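Local coordinates for protein endoglucanase (Humicola insolens, PDB 1DYS) that hydrolyses internal beta-1,4-glucosidic linkages in cellulose as a glycoside hydrolase family 6 endoglucanase, serving the recycling of plant biomass, at residues F50-N55 / V84-P89; E137-G142 / Y178-N183. One frame throughout, in Å; residues are numbered along the deposited sequence.

Contact 1: residues F50-N55 / V84-P89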
ATOM      1  N   PHE A  50      -9.311  16.359  -6.311  1.00 16.48           N
ATOM      2  CA  PHE A  50      -9.333  16.134  -4.870  1.00 13.84           C
ATOM      3  C   PHE A  50      -8.015  15.581  -4.333  1.00 14.81           C
ATOM      4  O   PHE A  50      -7.192  14.990  -5.040  1.00 15.09           O
ATOM      5  CB  PHE A  50     -10.381  15.019  -4.614  1.00 13.55           C
ATOM      6  CG  PHE A  50     -11.786  15.524  -4.561  1.00 13.29           C
ATOM      7  CD1 PHE A  50     -12.317  16.289  -5.577  1.00 16.48           C
ATOM      8  CD2 PHE A  50     -12.581  15.242  -3.459  1.00 15.87           C
ATOM      9  CE1 PHE A  50     -13.605  16.755  -5.503  1.00 15.15           C
ATOM     10  CE2 PHE A  50     -13.879  15.729  -3.356  1.00 16.11           C
ATOM     11  CZ  PHE A  50     -14.415  16.492  -4.401  1.00 15.82           C
ATOM     12  N   TYR A  51      -7.840  15.822  -3.029  1.00 11.65           N
ATOM     13  CA  TYR A  51      -6.726  15.254  -2.244  1.00 12.70           C
ATOM     14  C   TYR A  51      -7.212  13.997  -1.533  1.00 11.84           C
ATOM     15  O   TYR A  51      -8.230  14.046  -0.807  1.00 15.79           O
ATOM     16  CB  TYR A  51      -6.354  16.293  -1.171  1.00 13.11           C
ATOM     17  CG  TYR A  51      -5.637  17.545  -1.648  1.00 13.50           C
ATOM     18  CD1 TYR A  51      -6.396  18.545  -2.256  1.00 13.00           C
ATOM     19  CD2 TYR A  51      -4.292  17.769  -1.470  1.00 15.21           C
ATOM     20  CE1 TYR A  51      -5.837  19.721  -2.702  1.00 15.73           C
ATOM     21  CE2 TYR A  51      -3.707  18.955  -1.907  1.00 16.71           C
ATOM     22  CZ  TYR A  51      -4.483  19.914  -2.530  1.00 19.01           C
ATOM     23  OH  TYR A  51      -3.877  21.073  -2.964  1.00 16.58           O
ATOM     24  N   TRP A  52      -6.514  12.877  -1.693  1.00 13.83           N
ATOM     25  CA  TRP A  52      -6.882  11.638  -1.068  1.00 12.86           C
ATOM     26  C   TRP A  52      -6.211  11.437   0.292  1.00 13.06           C
ATOM     27  O   TRP A  52      -4.994  11.378   0.398  1.00 15.63           O
ATOM     28  CB  TRP A  52      -6.519  10.451  -1.961  1.00 13.88           C
ATOM     29  CG  TRP A  52      -7.415  10.351  -3.173  1.00 11.93           C
ATOM     30  CD1 TRP A  52      -7.519  11.234  -4.211  1.00 14.24           C
ATOM     31  CD2 TRP A  52      -8.373   9.302  -3.436  1.00 12.10           C
ATOM     32  NE1 TRP A  52      -8.415  10.786  -5.144  1.00 10.67           N
ATOM     33  CE2 TRP A  52      -8.957   9.602  -4.671  1.00 12.07           C
ATOM     34  CE3 TRP A  52      -8.749   8.144  -2.743  1.00 12.55           C
ATOM     35  CZ2 TRP A  52      -9.926   8.759  -5.246  1.00 12.99           C
ATOM     36  CZ3 TRP A  52      -9.711   7.319  -3.311  1.00 13.86           C
ATOM     37  CH2 TRP A  52     -10.281   7.632  -4.566  1.00 13.59           C
ATOM     38  N   ILE A  53      -7.110  11.334   1.284  1.00 11.99           N
ATOM     39  CA  ILE A  53      -6.605  11.183   2.673  1.00 13.95           C
ATOM     40  C   ILE A  53      -6.769   9.717   3.042  1.00 15.56           C
ATOM     41  O   ILE A  53      -7.705   9.329   3.784  1.00 13.88           O
ATOM     42  CB  ILE A  53      -7.347  12.110   3.637  1.00 11.83           C
ATOM     43  CG1 ILE A  53      -7.429  13.570   3.195  1.00 13.23           C
ATOM     44  CG2 ILE A  53      -6.569  12.072   4.985  1.00 15.04           C
ATOM     45  CD1 ILE A  53      -6.199  14.225   2.633  1.00 14.75           C
ATOM     46  N   SER A  54      -5.970   8.897   2.376  1.00 15.20           N
ATOM     47  CA  SER A  54      -6.158   7.443   2.338  1.00 10.25           C
ATOM     48  C   SER A  54      -5.625   6.686   3.534  1.00 14.35           C
ATOM     49  O   SER A  54      -5.680   5.458   3.542  1.00 15.04           O
ATOM     50  CB  SER A  54      -5.583   6.888   1.029  1.00 13.89           C
ATOM     51  OG  SER A  54      -6.135   7.597  -0.100  1.00 17.22           O
ATOM     52  N   ASN A  55      -5.049   7.368   4.497  1.00 15.12           N
ATOM     53  CA  ASN A  55      -4.554   6.743   5.723  1.00 14.74           C
ATOM     54  C   ASN A  55      -4.175   7.844   6.713  1.00 15.53           C
ATOM     55  O   ASN A  55      -4.259   9.045   6.420  1.00 15.28           O
ATOM     56  CB  ASN A  55      -3.400   5.785   5.479  1.00 14.25           C
ATOM     57  CG  ASN A  55      -2.307   6.482   4.713  1.00 15.84           C
ATOM     58  OD1 ASN A  55      -1.718   7.470   5.143  1.00 15.76           O
ATOM     59  ND2 ASN A  55      -2.091   5.982   3.491  1.00 20.84           N
ATOM     60  N   VAL A  84     -10.870  13.414  -0.023  1.00 11.69           N
ATOM     61  CA  VAL A  84     -11.488  12.073  -0.070  1.00  9.75           C
ATOM     62  C   VAL A  84     -11.216  11.438   1.309  1.00 11.01           C
ATOM     63  O   VAL A  84     -10.063  11.366   1.687  1.00 14.07           O
ATOM     64  CB  VAL A  84     -10.873  11.174  -1.154  1.00 12.58           C
ATOM     65  CG1 VAL A  84     -11.726   9.902  -1.254  1.00 15.29           C
ATOM     66  CG2 VAL A  84     -10.893  11.877  -2.518  1.00 11.72           C
ATOM     67  N   LEU A  85     -12.279  11.159   2.047  1.00 12.20           N
ATOM     68  CA  LEU A  85     -12.140  10.549   3.386  1.00 11.40           C
ATOM     69  C   LEU A  85     -12.263   9.062   3.091  1.00 12.29           C
ATOM     70  O   LEU A  85     -13.345   8.577   2.711  1.00 13.55           O
ATOM     71  CB  LEU A  85     -13.276  11.103   4.260  1.00 13.55           C
ATOM     72  CG  LEU A  85     -13.195  10.730   5.740  1.00 12.40           C
ATOM     73  CD1 LEU A  85     -13.813  11.846   6.566  1.00 15.19           C
ATOM     74  CD2 LEU A  85     -13.880   9.399   5.986  1.00 17.10           C
ATOM     75  N   TYR A  86     -11.128   8.365   3.213  1.00 13.64           N
ATOM     76  CA  TYR A  86     -11.071   6.976   2.756  1.00 10.83           C
ATOM     77  C   TYR A  86     -10.166   6.116   3.628  1.00 15.34           C
ATOM     78  O   TYR A  86      -9.024   5.893   3.246  1.00 14.86           O
ATOM     79  CB  TYR A  86     -10.585   6.975   1.292  1.00 12.42           C
ATOM     80  CG  TYR A  86     -10.416   5.691   0.559  1.00 12.60           C
ATOM     81  CD1 TYR A  86     -11.412   4.722   0.488  1.00  9.94           C
ATOM     82  CD2 TYR A  86      -9.221   5.388  -0.115  1.00 13.74           C
ATOM     83  CE1 TYR A  86     -11.281   3.538  -0.236  1.00 12.13           C
ATOM     84  CE2 TYR A  86      -9.052   4.218  -0.814  1.00 16.78           C
ATOM     85  CZ  TYR A  86     -10.079   3.288  -0.874  1.00 15.36           C
ATOM     86  OH  TYR A  86      -9.881   2.123  -1.588  1.00 14.76           O
ATOM     87  N   ASN A  87     -10.690   5.700   4.775  1.00 15.39           N
ATOM     88  CA  ASN A  87      -9.871   4.789   5.626  1.00 10.89           C
ATOM     89  C   ASN A  87     -10.747   3.847   6.413  1.00 12.51           C
ATOM     90  O   ASN A  87     -10.410   3.428   7.554  1.00 14.17           O
ATOM     91  CB  ASN A  87      -8.969   5.644   6.507  1.00 12.53           C
ATOM     92  CG  ASN A  87      -7.774   4.839   7.031  1.00 15.12           C
ATOM     93  OD1 ASN A  87      -7.425   3.784   6.503  1.00 13.51           O
ATOM     94  ND2 ASN A  87      -7.153   5.354   8.076  1.00 14.63           N
ATOM     95  N   LEU A  88     -11.867   3.417   5.831  1.00 12.48           N
ATOM     96  CA  LEU A  88     -12.776   2.519   6.555  1.00 13.76           C
ATOM     97  C   LEU A  88     -12.118   1.242   7.007  1.00 13.37           C
ATOM     98  O   LEU A  88     -11.269   0.613   6.353  1.00 14.66           O
ATOM     99  CB  LEU A  88     -13.889   2.119   5.539  1.00 16.32           C
ATOM    100  CG  LEU A  88     -15.217   1.616   6.107  1.00 16.68           C
ATOM    101  CD1 LEU A  88     -15.907   2.719   6.900  1.00 16.55           C
ATOM    102  CD2 LEU A  88     -16.106   1.129   4.961  1.00 16.00           C
ATOM    103  N   PRO A  89     -12.474   0.795   8.201  1.00 15.44           N
ATOM    104  CA  PRO A  89     -11.976  -0.500   8.654  1.00 15.41           C
ATOM    105  C   PRO A  89     -12.527  -1.566   7.723  1.00 15.17           C
ATOM    106  O   PRO A  89     -13.690  -1.536   7.254  1.00 14.69           O
ATOM    107  CB  PRO A  89     -12.497  -0.705  10.091  1.00 15.65           C
ATOM    108  CG  PRO A  89     -12.938   0.673  10.438  1.00 15.43           C
ATOM    109  CD  PRO A  89     -13.348   1.426   9.177  1.00 12.94           C
TER
HETATM  110  O   HOH W   1      -5.237   2.920   5.045  1.00 13.16           O
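The indole of W52 has V84 beneath one face and Y86 at its edge. Methyl CG2 of V84 stands 3.6 Å from the centroid of the five-membered ring and 5° off the normal, a CH-pi contact, while V84 CG1 sits under the six-membered ring near CE3 and CZ3. At that end W52 CZ3 meets Y86 CD2 at 3.8 Å, and the planes stand at 84°, an offset edge-to-face pair in which the indole presents its edge to the tyrosine face. S54 OG lies in the plane of the Y86 ring at its own edge, 3.8 Å from CD2. W52 CG is anti to the carbonyl carbon (chi1 -71°), which lays the indole alongside V84.

Beneath the rings the strands run parallel, joined through helix 60-74 as a beta-alpha-beta unit. V84 N donates to Y51 O at 2.8 Å and I53 N to V84 O at 3.0 Å, both in the carbonyl plane. A water donates to S54 O and N87 OD1, and N87 ND2 is hydrogen-bonded to E101 OE2.

An alanine in place of W52 would remove the surface on V84, the edge against Y86 and the NE1 bond to V309 O, and would probably leave Y86 less firmly placed and the sugar site without its aromatic platform. W52 and S54 are assigned to substrate binding, and Y86 OH is hydrogen-bonded to D92, a probable proton donor; the packing and NE1 bond are consistent with a fixed indole, and Y86 would be expected to influence the ionisation of D92.

Contact 2: residues E137-G142 / Y178-N183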
ATOM      1  N   GLU A 137     -15.880   7.837   1.783  1.00 12.51           N
ATOM      2  CA  GLU A 137     -15.580   6.438   1.608  1.00 14.89           C
ATOM      3  C   GLU A 137     -16.017   5.773   0.321  1.00 11.61           C
ATOM      4  O   GLU A 137     -16.993   5.006   0.172  1.00 13.87           O
ATOM      5  CB  GLU A 137     -16.200   5.664   2.805  1.00 12.34           C
ATOM      6  CG  GLU A 137     -15.597   6.032   4.161  1.00 13.28           C
ATOM      7  CD  GLU A 137     -14.130   5.591   4.337  1.00 12.17           C
ATOM      8  OE1 GLU A 137     -13.643   4.792   3.519  1.00 11.92           O
ATOM      9  OE2 GLU A 137     -13.551   5.995   5.346  1.00 13.65           O
ATOM     10  N   PRO A 138     -15.275   6.034  -0.734  1.00 12.86           N
ATOM     11  CA  PRO A 138     -15.462   5.466  -2.058  1.00  8.34           C
ATOM     12  C   PRO A 138     -15.692   3.958  -1.978  1.00 14.11           C
ATOM     13  O   PRO A 138     -15.067   3.170  -1.289  1.00 12.67           O
ATOM     14  CB  PRO A 138     -14.178   5.780  -2.832  1.00 13.80           C
ATOM     15  CG  PRO A 138     -13.762   7.077  -2.151  1.00 14.20           C
ATOM     16  CD  PRO A 138     -14.082   6.921  -0.671  1.00 14.92           C
ATOM     17  N   ASP A 139     -16.707   3.505  -2.704  1.00 13.22           N
ATOM     18  CA  ASP A 139     -17.200   2.172  -2.897  1.00 14.09           C
ATOM     19  C   ASP A 139     -17.751   1.507  -1.641  1.00 15.12           C
ATOM     20  O   ASP A 139     -18.063   0.329  -1.747  1.00 15.93           O
ATOM     21  CB  ASP A 139     -16.168   1.227  -3.564  1.00 13.10           C
ATOM     22  CG  ASP A 139     -15.895   1.691  -4.976  1.00 15.49           C
ATOM     23  OD1 ASP A 139     -16.834   2.321  -5.555  1.00 14.68           O
ATOM     24  OD2 ASP A 139     -14.809   1.417  -5.537  1.00 18.06           O
ATOM     25  N   ALA A 140     -17.792   2.166  -0.476  1.00 14.06           N
ATOM     26  CA  ALA A 140     -18.252   1.450   0.730  1.00 13.79           C
ATOM     27  C   ALA A 140     -19.700   1.001   0.528  1.00 15.47           C
ATOM     28  O   ALA A 140     -19.999  -0.130   0.831  1.00 17.78           O
ATOM     29  CB  ALA A 140     -18.128   2.320   1.978  1.00 12.43           C
ATOM     30  N   ILE A 141     -20.558   1.922   0.110  1.00 15.62           N
ATOM     31  CA  ILE A 141     -21.973   1.493  -0.101  1.00 14.08           C
ATOM     32  C   ILE A 141     -22.125   0.425  -1.138  1.00 19.31           C
ATOM     33  O   ILE A 141     -22.932  -0.515  -0.994  1.00 20.35           O
ATOM     34  CB  ILE A 141     -22.781   2.758  -0.376  1.00 16.62           C
ATOM     35  CG1 ILE A 141     -22.855   3.552   0.934  1.00 22.60           C
ATOM     36  CG2 ILE A 141     -24.200   2.434  -0.861  1.00 20.87           C
ATOM     37  CD1 ILE A 141     -23.525   4.893   0.749  1.00 22.62           C
ATOM     38  N   GLY A 142     -21.324   0.430  -2.206  1.00 16.46           N
ATOM     39  CA  GLY A 142     -21.346  -0.632  -3.210  1.00 17.32           C
ATOM     40  C   GLY A 142     -21.084  -1.977  -2.530  1.00 19.41           C
ATOM     41  O   GLY A 142     -21.827  -2.932  -2.715  1.00 18.39           O
ATOM     42  N   TYR A 178     -20.473  14.510   0.536  1.00 15.13           N
ATOM     43  CA  TYR A 178     -20.978  13.737  -0.581  1.00 16.57           C
ATOM     44  C   TYR A 178     -20.649  12.284  -0.303  1.00 13.83           C
ATOM     45  O   TYR A 178     -19.479  11.872  -0.283  1.00 16.26           O
ATOM     46  CB  TYR A 178     -20.338  14.234  -1.888  1.00 13.81           C
ATOM     47  CG  TYR A 178     -20.771  15.638  -2.316  1.00 14.31           C
ATOM     48  CD1 TYR A 178     -21.922  15.777  -3.097  1.00 13.04           C
ATOM     49  CD2 TYR A 178     -20.069  16.754  -1.946  1.00 14.39           C
ATOM     50  CE1 TYR A 178     -22.327  17.037  -3.524  1.00 13.10           C
ATOM     51  CE2 TYR A 178     -20.472  18.022  -2.332  1.00 14.79           C
ATOM     52  CZ  TYR A 178     -21.598  18.143  -3.112  1.00 16.55           C
ATOM     53  OH  TYR A 178     -21.939  19.419  -3.486  1.00 17.40           O
ATOM     54  N   LEU A 179     -21.642  11.458  -0.031  1.00 13.35           N
ATOM     55  CA  LEU A 179     -21.488  10.037   0.283  1.00 17.07           C
ATOM     56  C   LEU A 179     -21.360   9.231  -0.992  1.00 19.44           C
ATOM     57  O   LEU A 179     -22.191   9.308  -1.909  1.00 16.44           O
ATOM     58  CB  LEU A 179     -22.675   9.616   1.174  1.00 16.46           C
ATOM     59  CG  LEU A 179     -22.771   8.170   1.604  1.00 19.83           C
ATOM     60  CD1 LEU A 179     -21.549   7.773   2.436  1.00 15.49           C
ATOM     61  CD2 LEU A 179     -24.057   7.959   2.422  1.00 23.07           C
ATOM     62  N   ASP A 180     -20.262   8.456  -1.077  1.00 14.36           N
ATOM     63  CA  ASP A 180     -19.981   7.790  -2.355  1.00 15.05           C
ATOM     64  C   ASP A 180     -20.965   6.700  -2.670  1.00 13.43           C
ATOM     65  O   ASP A 180     -21.337   5.959  -1.766  1.00 14.07           O
ATOM     66  CB  ASP A 180     -18.520   7.245  -2.331  1.00 12.47           C
ATOM     67  CG  ASP A 180     -18.286   6.762  -3.757  1.00 13.76           C
ATOM     68  OD1 ASP A 180     -18.079   7.612  -4.592  1.00 13.82           O
ATOM     69  OD2 ASP A 180     -18.364   5.558  -4.012  1.00 13.22           O
ATOM     70  N   VAL A 181     -21.482   6.662  -3.909  1.00 13.82           N
ATOM     71  CA  VAL A 181     -22.359   5.593  -4.343  1.00 16.72           C
ATOM     72  C   VAL A 181     -21.809   4.917  -5.601  1.00 15.67           C
ATOM     73  O   VAL A 181     -22.526   4.438  -6.487  1.00 16.61           O
ATOM     74  CB  VAL A 181     -23.827   6.041  -4.518  1.00 15.74           C
ATOM     75  CG1 VAL A 181     -24.370   6.597  -3.219  1.00 16.55           C
ATOM     76  CG2 VAL A 181     -23.899   7.200  -5.520  1.00 14.73           C
ATOM     77  N   ALA A 182     -20.507   4.590  -5.599  1.00 15.84           N
ATOM     78  CA  ALA A 182     -19.865   3.760  -6.622  1.00 11.85           C
ATOM     79  C   ALA A 182     -20.036   4.318  -8.020  1.00 17.64           C
ATOM     80  O   ALA A 182     -19.646   5.444  -8.280  1.00 16.55           O
ATOM     81  CB  ALA A 182     -20.412   2.335  -6.483  1.00 13.37           C
ATOM     82  N   ASN A 183     -20.590   3.548  -8.971  1.00 15.15           N
ATOM     83  CA  ASN A 183     -20.768   4.093 -10.326  1.00 16.26           C
ATOM     84  C   ASN A 183     -22.019   3.417 -10.876  1.00 17.26           C
ATOM     85  O   ASN A 183     -22.486   2.409 -10.325  1.00 18.17           O
ATOM     86  CB  ASN A 183     -19.551   3.904 -11.212  1.00 16.35           C
ATOM     87  CG  ASN A 183     -19.353   2.467 -11.591  1.00 17.94           C
ATOM     88  OD1 ASN A 183     -19.785   2.044 -12.668  1.00 16.51           O
ATOM     89  ND2 ASN A 183     -18.707   1.684 -10.737  1.00 18.25           N
TER
HETATM   90  O   HOH W   2     -19.726   4.671   0.088  1.00 16.44           O
HETATM   91  O   HOH W   3     -17.127   1.942  -8.232  1.00 15.54           O
HETATM   92  O   HOH W   4     -20.035   3.219  -2.712  1.00 18.50           O
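Hydrogen bonding centres on a single carboxylate oxygen. D180 OD2 accepts from D139 N across the segments at 2.9 Å, almost straight at 173°, and from A182 N within its own segment at 2.8 Å, which makes an Asx turn. Both donors reach OD2 from above the carboxylate plane, and D180 OD1 is hydrogen-bonded to S217 OG. D180 CG is anti to the backbone N (chi1 -172°), carrying the carboxylate beside P138 CA. The D139 amide belongs to a type II turn, E137 to A140, closed by A140 N to E137 O.

Segment 137-142 follows strand 132-136, and 178-183 carries the end of parallel neighbour 175-180 and the loop after it, the edge where the distorted alpha/beta barrel of family 6 carries its catalytic residues; D139 is assigned as a proton donor.

Electrostatically, D139 OD1 at 3.9 Å from D180 OD2 would be unfavourable if both were ionised. Two amide donors would probably stabilise a charge on D180, which is likely to raise the pKa of D139. D139 OD1 also touches A182 CA at 3.5 Å.

Among waters, one donates to D139 OD1 and accepts from ND2 of N183, probably substrate-binding. Another accepts from I141 N and lies within donating distance of both E137 O and D180 O, joining turn to strand end.

Apolar packing rests on I141, whose CD1 presses on L179 CG at 3.5 Å, tighter than usual; helix 190-207 touches the same isoleucine.

Overall arrangement
Contacts 1 and 2 lie about 12 Å apart between centres and share the same parallel sheet; the two follow one another along the chain. They meet through E137: its N is 2.8 Å from L85 O and its OE2 2.9 Å from N87 N, both probable hydrogen bonds. P138 CG also packs on V84 CG1 at 3.6 Å, so the valine under the W52 indole touches the turn that presents D139. Both contacts approach D92, which like D139 is a probable proton donor: between nearest side-chain atoms, Y86 of contact 1 lies about 3 Å from D92 and D139 of contact 2 about 4 Å, so both contacts border the same catalytic pocket.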